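Local structure of alpha-rhamnosidase (Dictyoglomus thermophilum, 6I60) at residues G525-Y530 against W570-Y575; T563-I568 against E583-G588; K590-F595 against Y635-T640. The protein probably hydrolyses terminal non-reducing alpha-L-rhamnose residues of alpha-L-rhamnosides, and so removes rhamnose from natural glycosides. All coordinates share one frame; numbering follows the deposited sequence.

Overall arrangement
All three contacts are buried joints between helices of the six-hairpin glycosidase domain; none is a surface contact, although their centres lie about 9, 17 and 24 Å from the centre of the chain. Helix 564-576 serves contacts 1 and 2, and helix 586-599 serves contacts 2 and 3, which links contact 1 to contact 3 by way of contact 2. Tyr527 of contact 1 rests on Ile568 of contact 2, while Thr563 of contact 2 probably hydrogen-bonds to Asp637 of contact 3. Their chemistry differs: contact 1 is apolar with a charged margin, contact 2 turns on a tyrosine-histidine hydrogen bond, and contact 3 sets a valine pair beside a carboxylate at a ring edge.

Contact 1 of 3, residues G525-Y530 against W570-Y575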
# COMPACT_ATOMS: atom_id res chain seq x y z
N GLY A 525 0.30 8.25 -0.57
CA GLY A 525 1.68 8.30 -1.02
C GLY A 525 2.13 7.02 -1.69
O GLY A 525 2.92 7.04 -2.63
N PHE A 526 1.63 5.88 -1.21
CA PHE A 526 1.99 4.59 -1.80
C PHE A 526 1.37 4.42 -3.18
O PHE A 526 2.04 3.97 -4.12
CB PHE A 526 1.56 3.46 -0.87
CG PHE A 526 2.10 2.12 -1.26
CD1 PHE A 526 3.37 1.73 -0.87
CD2 PHE A 526 1.34 1.24 -2.01
CE1 PHE A 526 3.87 0.49 -1.22
CE2 PHE A 526 1.83 -0.00 -2.36
CZ PHE A 526 3.10 -0.38 -1.97
N TYR A 527 0.09 4.77 -3.32
CA TYR A 527 -0.60 4.54 -4.59
C TYR A 527 -0.16 5.53 -5.66
O TYR A 527 -0.17 5.19 -6.85
CB TYR A 527 -2.11 4.60 -4.38
CG TYR A 527 -2.67 3.34 -3.75
CD1 TYR A 527 -2.15 2.10 -4.08
CD2 TYR A 527 -3.71 3.40 -2.84
CE1 TYR A 527 -2.65 0.94 -3.51
CE2 TYR A 527 -4.22 2.25 -2.26
CZ TYR A 527 -3.69 1.02 -2.61
OH TYR A 527 -4.19 -0.12 -2.04
N ARG A 528 0.22 6.74 -5.27
CA ARG A 528 0.73 7.71 -6.24
C ARG A 528 2.00 7.19 -6.90
O ARG A 528 2.21 7.38 -8.10
CB ARG A 528 0.97 9.05 -5.57
CG ARG A 528 -0.26 9.94 -5.49
CD ARG A 528 0.00 11.17 -4.64
NE ARG A 528 0.03 12.40 -5.43
CZ ARG A 528 1.08 13.21 -5.52
NH1 ARG A 528 2.20 12.93 -4.85
NH2 ARG A 528 1.02 14.30 -6.26
N LYS A 529 2.87 6.54 -6.12
CA LYS A 529 4.06 5.93 -6.69
C LYS A 529 3.70 4.74 -7.57
O LYS A 529 4.30 4.54 -8.63
CB LYS A 529 5.02 5.50 -5.57
CG LYS A 529 6.27 4.79 -6.06
CD LYS A 529 6.26 3.33 -5.65
CE LYS A 529 7.57 2.65 -5.99
NZ LYS A 529 7.36 1.28 -6.52
N TYR A 530 2.72 3.93 -7.14
CA TYR A 530 2.33 2.77 -7.92
C TYR A 530 1.59 3.18 -9.19
O TYR A 530 1.72 2.53 -10.23
CB TYR A 530 1.47 1.82 -7.08
CG TYR A 530 1.21 0.49 -7.75
CD1 TYR A 530 2.26 -0.31 -8.19
CD2 TYR A 530 -0.08 0.04 -7.96
CE1 TYR A 530 2.03 -1.52 -8.81
CE2 TYR A 530 -0.33 -1.18 -8.58
CZ TYR A 530 0.74 -1.96 -9.00
OH TYR A 530 0.50 -3.17 -9.61
N TRP A 570 -9.23 6.45 -9.10
CA TRP A 570 -10.53 6.92 -8.63
C TRP A 570 -10.65 6.79 -7.12
O TRP A 570 -11.33 7.61 -6.48
CB TRP A 570 -11.65 6.14 -9.32
CG TRP A 570 -13.02 6.49 -8.81
CD1 TRP A 570 -13.75 5.79 -7.90
CD2 TRP A 570 -13.81 7.62 -9.19
NE1 TRP A 570 -14.96 6.42 -7.69
CE2 TRP A 570 -15.02 7.54 -8.47
CE3 TRP A 570 -13.62 8.69 -10.07
CZ2 TRP A 570 -16.03 8.49 -8.60
CZ3 TRP A 570 -14.62 9.63 -10.20
CH2 TRP A 570 -15.81 9.53 -9.46
N TYR A 571 -10.00 5.79 -6.53
CA TYR A 571 -10.01 5.66 -5.07
C TYR A 571 -9.28 6.82 -4.42
O TYR A 571 -9.71 7.32 -3.37
CB TYR A 571 -9.37 4.33 -4.66
CG TYR A 571 -10.31 3.15 -4.71
CD1 TYR A 571 -11.68 3.32 -4.63
CD2 TYR A 571 -9.82 1.85 -4.85
CE1 TYR A 571 -12.54 2.24 -4.68
CE2 TYR A 571 -10.67 0.77 -4.90
CZ TYR A 571 -12.03 0.97 -4.82
OH TYR A 571 -12.89 -0.11 -4.87
N LEU A 572 -8.18 7.28 -5.02
CA LEU A 572 -7.43 8.39 -4.46
C LEU A 572 -8.24 9.68 -4.47
O LEU A 572 -8.04 10.54 -3.60
CB LEU A 572 -6.12 8.59 -5.24
CG LEU A 572 -5.11 7.45 -5.11
CD1 LEU A 572 -3.79 7.83 -5.77
CD2 LEU A 572 -4.90 7.09 -3.65
N TYR A 573 -9.15 9.84 -5.43
CA TYR A 573 -10.03 11.00 -5.43
C TYR A 573 -11.24 10.80 -4.52
O TYR A 573 -11.74 11.77 -3.94
CB TYR A 573 -10.49 11.32 -6.86
CG TYR A 573 -11.58 12.36 -6.92
CD1 TYR A 573 -11.32 13.69 -6.65
CD2 TYR A 573 -12.88 12.00 -7.26
CE1 TYR A 573 -12.31 14.65 -6.70
CE2 TYR A 573 -13.89 12.95 -7.32
CZ TYR A 573 -13.60 14.27 -7.03
OH TYR A 573 -14.59 15.23 -7.09
N GLN A 574 -11.70 9.56 -4.37
CA GLN A 574 -12.90 9.31 -3.58
C GLN A 574 -12.62 9.45 -2.08
O GLN A 574 -13.41 10.07 -1.36
CB GLN A 574 -13.45 7.92 -3.89
CG GLN A 574 -14.60 7.47 -2.99
CD GLN A 574 -15.01 6.02 -3.23
OE1 GLN A 574 -14.17 5.16 -3.50
NE2 GLN A 574 -16.31 5.75 -3.12
N TYR A 575 -11.50 8.91 -1.61
CA TYR A 575 -11.21 8.86 -0.19
C TYR A 575 -10.24 9.94 0.27
O TYR A 575 -10.05 10.12 1.48
CB TYR A 575 -10.65 7.48 0.19
CG TYR A 575 -11.71 6.41 0.27
CD1 TYR A 575 -12.60 6.37 1.34
CD2 TYR A 575 -11.83 5.45 -0.72
CE1 TYR A 575 -13.58 5.39 1.42
CE2 TYR A 575 -12.81 4.47 -0.65
CZ TYR A 575 -13.68 4.44 0.42
OH TYR A 575 -14.64 3.47 0.49
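Leu572 reaches across from helix 564-576 and sets both of its methyl groups against the base of Tyr527 on helix 524-535. The CD2 methyl of Leu572 lies 3.8 Å from Tyr527 CB, and CD1 of the same leucine is almost as near that carbon, at 3.9 Å, so the fork of the leucine straddles the first side-chain carbon of the tyrosine. CD2 also meets the ring, but at its edge and close to its plane, 4.0 Å from Tyr527 CD2. The tyrosine keeps CG beside its own backbone N (chi1 -78°), which carries the ring past the leucine and on to Ala514 and Ala517 of helix 514-520. This is the compact part of the joint: both side chains are buried and start out toward the facing helix. The backbones come nearest here, with Tyr527 CA 7.8 Å from Leu572 CA.

The other margin is looser. Arg528 is partly exposed and lends only its aliphatic root, with CG 4.1 Å from Leu572 CD1, the two side chains crossing at about a right angle. Its chain then bends at chi3, and the guanidinium leaves the joint to form a salt bridge with Glu38 of the N-terminal immunoglobulin-like domain. CD2 thus lies against the tyrosine alone, while CD1 is shared between Tyr527 CB and the stem of Arg528. The two segments bury 131 Å², both sides summed, in a helix-to-helix joint of the (alpha/alpha)6 barrel of the bacterial alpha-L-rhamnosidases.

Contact 2 of 3, residues T563-I568 against E583-G588; sequences TAYITI and EEHYEG
Tyr565 and His585 are joined by a hydrogen bond between Tyr565 OH and His585 ND1, 2.5 Å apart, in which either may be the donor. The hydroxyl comes in at the edge of the imidazole, near its plane, as suits a bond to a ring nitrogen. Tyr565 reaches it by holding CG opposite the backbone N (chi1 -162°), which sends the ring away from helix 564-576 toward His585.

Aromatic and van der Waals contacts accompany this bond. The two ring planes meet obliquely at 74°, their centroids 5.3 Å apart. On the other edge of the tyrosine, CE2 of Tyr565 lies 3.9 Å from Gly588 C, and the lack of a side chain on Gly588 is consistent with so close an approach of the ring to the main chain. Phe589 adds an edge-to-face partner, and Ile534 and Arg535 of helix 524-535 also touch the ring. With a phenylalanine here the hydroxyl is lost, and His585 ND1 would probably be left without this mate and the imidazole freer to turn.

A further pair of hydrogen bonds lies within the 563-568 segment. Thr563 O, at the approach to helix 564-576, is gripped twice, by Thr567 N and by Thr567 OG1, the latter at 3.0 Å from Thr563 O and lifted 45° out of the carbonyl plane.

His585 occupies the N-cap position of helix 586-599, so the bond ties the residue capping one helix to the first turn of another. It is a local tie between helices that neighbour each other in sequence, with the short helix 580-584 between them, inside the (alpha/alpha)6 barrel of the six-hairpin glycosidase domain.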
# COMPACT_ATOMS: atom_id res chain seq x y z
N THR A 563 -7.83 -3.00 -14.84
CA THR A 563 -8.69 -1.96 -14.30
C THR A 563 -8.08 -1.24 -13.10
O THR A 563 -8.64 -0.24 -12.65
CB THR A 563 -10.05 -2.54 -13.91
OG1 THR A 563 -10.97 -1.48 -13.63
CG2 THR A 563 -9.91 -3.42 -12.68
N ALA A 564 -6.96 -1.74 -12.58
CA ALA A 564 -6.34 -1.13 -11.41
C ALA A 564 -5.83 0.28 -11.69
O ALA A 564 -5.64 1.06 -10.75
CB ALA A 564 -5.18 -2.00 -10.92
N TYR A 565 -5.61 0.64 -12.96
CA TYR A 565 -5.13 1.98 -13.28
C TYR A 565 -6.19 3.03 -12.95
O TYR A 565 -5.91 3.98 -12.21
CB TYR A 565 -4.73 2.06 -14.75
CG TYR A 565 -3.83 3.23 -15.08
CD1 TYR A 565 -3.18 3.93 -14.08
CD2 TYR A 565 -3.64 3.63 -16.40
CE1 TYR A 565 -2.36 5.00 -14.37
CE2 TYR A 565 -2.81 4.70 -16.70
CZ TYR A 565 -2.18 5.38 -15.69
OH TYR A 565 -1.36 6.45 -15.98
N ILE A 566 -7.39 2.88 -13.49
CA ILE A 566 -8.44 3.87 -13.24
C ILE A 566 -9.07 3.67 -11.87
O ILE A 566 -9.51 4.64 -11.24
CB ILE A 566 -9.50 3.82 -14.35
CG1 ILE A 566 -10.09 2.42 -14.45
CG2 ILE A 566 -8.92 4.22 -15.68
CD1 ILE A 566 -11.58 2.41 -14.47
N THR A 567 -9.14 2.43 -11.38
CA THR A 567 -9.81 2.17 -10.11
C THR A 567 -9.02 2.76 -8.94
O THR A 567 -9.58 3.50 -8.12
CB THR A 567 -10.00 0.66 -9.91
OG1 THR A 567 -10.98 0.18 -10.84
CG2 THR A 567 -10.46 0.36 -8.49
N ILE A 568 -7.73 2.46 -8.86
CA ILE A 568 -6.91 2.99 -7.78
C ILE A 568 -6.86 4.51 -7.85
O ILE A 568 -6.91 5.20 -6.83
CB ILE A 568 -5.50 2.37 -7.81
CG1 ILE A 568 -5.59 0.87 -7.50
CG2 ILE A 568 -4.59 3.05 -6.81
CD1 ILE A 568 -4.28 0.13 -7.71
N GLU A 583 -6.19 14.20 -13.27
CA GLU A 583 -5.73 14.90 -14.47
C GLU A 583 -4.35 14.41 -14.90
O GLU A 583 -4.07 14.35 -16.10
CB GLU A 583 -5.69 16.41 -14.22
CG GLU A 583 -6.83 16.93 -13.35
CD GLU A 583 -6.66 18.40 -13.01
OE1 GLU A 583 -7.68 19.06 -12.69
OE2 GLU A 583 -5.52 18.90 -13.06
N GLU A 584 -3.49 14.07 -13.95
CA GLU A 584 -2.13 13.66 -14.28
C GLU A 584 -2.10 12.36 -15.07
O GLU A 584 -1.20 12.16 -15.90
CB GLU A 584 -1.30 13.53 -12.99
CG GLU A 584 0.12 13.06 -13.20
CD GLU A 584 0.82 12.74 -11.89
OE1 GLU A 584 1.84 12.03 -11.92
OE2 GLU A 584 0.34 13.22 -10.84
N HIS A 585 -3.06 11.46 -14.85
CA HIS A 585 -3.11 10.17 -15.53
C HIS A 585 -4.31 10.05 -16.46
O HIS A 585 -4.64 8.94 -16.89
CB HIS A 585 -3.12 9.04 -14.50
CG HIS A 585 -1.84 8.87 -13.76
ND1 HIS A 585 -0.73 8.27 -14.31
CD2 HIS A 585 -1.48 9.22 -12.50
CE1 HIS A 585 0.25 8.26 -13.43
NE2 HIS A 585 -0.18 8.83 -12.32
N TYR A 586 -4.97 11.16 -16.79
CA TYR A 586 -6.19 11.09 -17.59
C TYR A 586 -5.92 10.57 -18.99
O TYR A 586 -6.71 9.78 -19.53
CB TYR A 586 -6.87 12.46 -17.65
CG TYR A 586 -8.20 12.43 -18.37
CD1 TYR A 586 -8.29 12.82 -19.70
CD2 TYR A 586 -9.35 11.99 -17.73
CE1 TYR A 586 -9.50 12.79 -20.37
CE2 TYR A 586 -10.57 11.96 -18.39
CZ TYR A 586 -10.64 12.36 -19.71
OH TYR A 586 -11.84 12.33 -20.38
N GLU A 587 -4.81 11.00 -19.61
CA GLU A 587 -4.48 10.50 -20.94
C GLU A 587 -4.21 9.00 -20.93
O GLU A 587 -4.55 8.31 -21.89
CB GLU A 587 -3.27 11.26 -21.49
CG GLU A 587 -3.62 12.54 -22.22
CD GLU A 587 -2.60 12.92 -23.28
OE1 GLU A 587 -1.48 12.37 -23.24
OE2 GLU A 587 -2.93 13.76 -24.14
N GLY A 588 -3.61 8.49 -19.85
CA GLY A 588 -3.44 7.05 -19.73
C GLY A 588 -4.75 6.31 -19.62
O GLY A 588 -4.88 5.19 -20.12

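Contact 3 of 3, residues K590-F595 against Y635-T640; sequences KKYVEF and YHDVIT
Val593 and Val638 meet methyl to methyl, CG1 of Val593 lying 3.9 Å from CG2 of Val638, at the level where the two helices bring their CA atoms nearest. Both valines adopt the same rotamer, with CG1 opposite the backbone N and CG2 beside it, yet each offers a different branch to the other. The second methyl of Val593, CG2, is turned to the main chain instead, 4.0 Å from Asp637 O. Helices 590-595 and 635-640 run roughly antiparallel, at 144°, the axes of these short segments approaching to 10.4 Å, in the helix-to-helix packing of the (alpha/alpha)6 barrel; Tyr657 and Leu660 of helix 651-672 border Val593 and Val638 respectively, Leu660 also lining a pocket holding a bound 2-(2-ethoxyethoxy)ethanol.

Beside the valines, Tyr592 places its CG opposite the backbone N (chi1 169°), and this brings the far part of the ring nearer the facing helix than its CB direction would suggest. Asp637 keeps its carboxylate beside its own backbone N and sets OD1 at the ring edge by Tyr592 CE2, near the ring plane, with ring and carboxylate planes 62° apart. The other carboxylate oxygen, OD2, is hydrogen-bonded to Thr563 OG1.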
# COMPACT_ATOMS: atom_id res chain seq x y z
N LYS A 590 -7.65 7.35 -21.01
CA LYS A 590 -8.23 7.39 -22.35
C LYS A 590 -7.55 6.41 -23.28
O LYS A 590 -8.20 5.85 -24.18
CB LYS A 590 -8.15 8.81 -22.92
CG LYS A 590 -9.47 9.57 -22.94
CD LYS A 590 -9.36 10.84 -23.77
CE LYS A 590 -10.20 10.76 -25.04
NZ LYS A 590 -10.16 12.03 -25.83
N LYS A 591 -6.26 6.16 -23.08
CA LYS A 591 -5.53 5.25 -23.96
C LYS A 591 -5.87 3.79 -23.65
O LYS A 591 -5.99 2.98 -24.57
CB LYS A 591 -4.03 5.49 -23.84
CG LYS A 591 -3.26 5.17 -25.11
CD LYS A 591 -1.82 5.66 -25.02
CE LYS A 591 -1.68 7.08 -25.56
NZ LYS A 591 -0.28 7.39 -25.94
N TYR A 592 -6.02 3.44 -22.37
CA TYR A 592 -6.36 2.07 -22.03
C TYR A 592 -7.79 1.74 -22.44
O TYR A 592 -8.05 0.66 -22.99
CB TYR A 592 -6.18 1.81 -20.53
CG TYR A 592 -6.78 0.49 -20.11
CD1 TYR A 592 -6.20 -0.71 -20.48
CD2 TYR A 592 -7.95 0.45 -19.35
CE1 TYR A 592 -6.75 -1.92 -20.11
CE2 TYR A 592 -8.51 -0.76 -18.98
CZ TYR A 592 -7.90 -1.94 -19.36
OH TYR A 592 -8.46 -3.15 -18.98
N VAL A 593 -8.73 2.65 -22.18
CA VAL A 593 -10.10 2.45 -22.62
C VAL A 593 -10.16 2.34 -24.14
O VAL A 593 -10.96 1.56 -24.68
CB VAL A 593 -11.00 3.58 -22.08
CG1 VAL A 593 -12.36 3.57 -22.77
CG2 VAL A 593 -11.16 3.44 -20.58
N GLU A 594 -9.31 3.08 -24.84
CA GLU A 594 -9.21 2.94 -26.29
C GLU A 594 -8.77 1.53 -26.68
O GLU A 594 -9.26 0.97 -27.66
CB GLU A 594 -8.25 3.98 -26.86
CG GLU A 594 -8.58 4.43 -28.27
CD GLU A 594 -10.04 4.82 -28.43
OE1 GLU A 594 -10.65 4.43 -29.45
OE2 GLU A 594 -10.57 5.52 -27.54
N PHE A 595 -7.85 0.95 -25.90
CA PHE A 595 -7.41 -0.41 -26.19
C PHE A 595 -8.51 -1.42 -25.89
O PHE A 595 -8.67 -2.41 -26.61
CB PHE A 595 -6.16 -0.75 -25.39
CG PHE A 595 -5.77 -2.20 -25.47
CD1 PHE A 595 -6.02 -3.06 -24.41
CD2 PHE A 595 -5.17 -2.71 -26.61
CE1 PHE A 595 -5.67 -4.39 -24.49
CE2 PHE A 595 -4.82 -4.04 -26.69
CZ PHE A 595 -5.08 -4.89 -25.63
N TYR A 635 -17.55 -2.04 -19.01
CA TYR A 635 -18.53 -1.04 -18.61
C TYR A 635 -18.04 -0.25 -17.41
O TYR A 635 -18.26 0.96 -17.32
CB TYR A 635 -19.87 -1.72 -18.31
CG TYR A 635 -20.94 -0.80 -17.77
CD1 TYR A 635 -21.79 -0.12 -18.63
CD2 TYR A 635 -21.11 -0.62 -16.41
CE1 TYR A 635 -22.77 0.72 -18.14
CE2 TYR A 635 -22.09 0.21 -15.91
CZ TYR A 635 -22.92 0.88 -16.79
OH TYR A 635 -23.90 1.72 -16.30
N HIS A 636 -17.36 -0.92 -16.47
CA HIS A 636 -16.84 -0.24 -15.29
C HIS A 636 -15.81 0.81 -15.67
O HIS A 636 -15.84 1.94 -15.16
CB HIS A 636 -16.24 -1.26 -14.32
CG HIS A 636 -15.75 -0.67 -13.04
ND1 HIS A 636 -14.54 -0.01 -12.94
CD2 HIS A 636 -16.29 -0.65 -11.80
CE1 HIS A 636 -14.36 0.39 -11.70
NE2 HIS A 636 -15.41 0.02 -10.98
N ASP A 637 -14.89 0.47 -16.58
CA ASP A 637 -13.83 1.40 -16.94
C ASP A 637 -14.37 2.60 -17.72
O ASP A 637 -13.85 3.71 -17.58
CB ASP A 637 -12.75 0.68 -17.76
CG ASP A 637 -11.89 -0.24 -16.91
OD1 ASP A 637 -11.02 -0.93 -17.46
OD2 ASP A 637 -12.10 -0.26 -15.68
N VAL A 638 -15.41 2.40 -18.52
CA VAL A 638 -15.96 3.49 -19.31
C VAL A 638 -16.85 4.39 -18.46
O VAL A 638 -16.86 5.61 -18.65
CB VAL A 638 -16.72 2.91 -20.53
CG1 VAL A 638 -17.44 4.01 -21.29
CG2 VAL A 638 -15.77 2.16 -21.44
N ILE A 639 -17.59 3.82 -17.51
CA ILE A 639 -18.49 4.62 -16.69
C ILE A 639 -17.70 5.56 -15.78
O ILE A 639 -18.00 6.75 -15.69
CB ILE A 639 -19.43 3.71 -15.88
CG1 ILE A 639 -20.69 3.41 -16.68
CG2 ILE A 639 -19.81 4.36 -14.56
CD1 ILE A 639 -21.57 4.63 -16.89
N THR A 640 -16.68 5.03 -15.10
CA THR A 640 -15.90 5.87 -14.19
C THR A 640 -15.03 6.86 -14.95
O THR A 640 -14.72 7.94 -14.43
CB THR A 640 -15.04 5.00 -13.27
OG1 THR A 640 -13.98 4.42 -14.02
CG2 THR A 640 -15.88 3.90 -12.63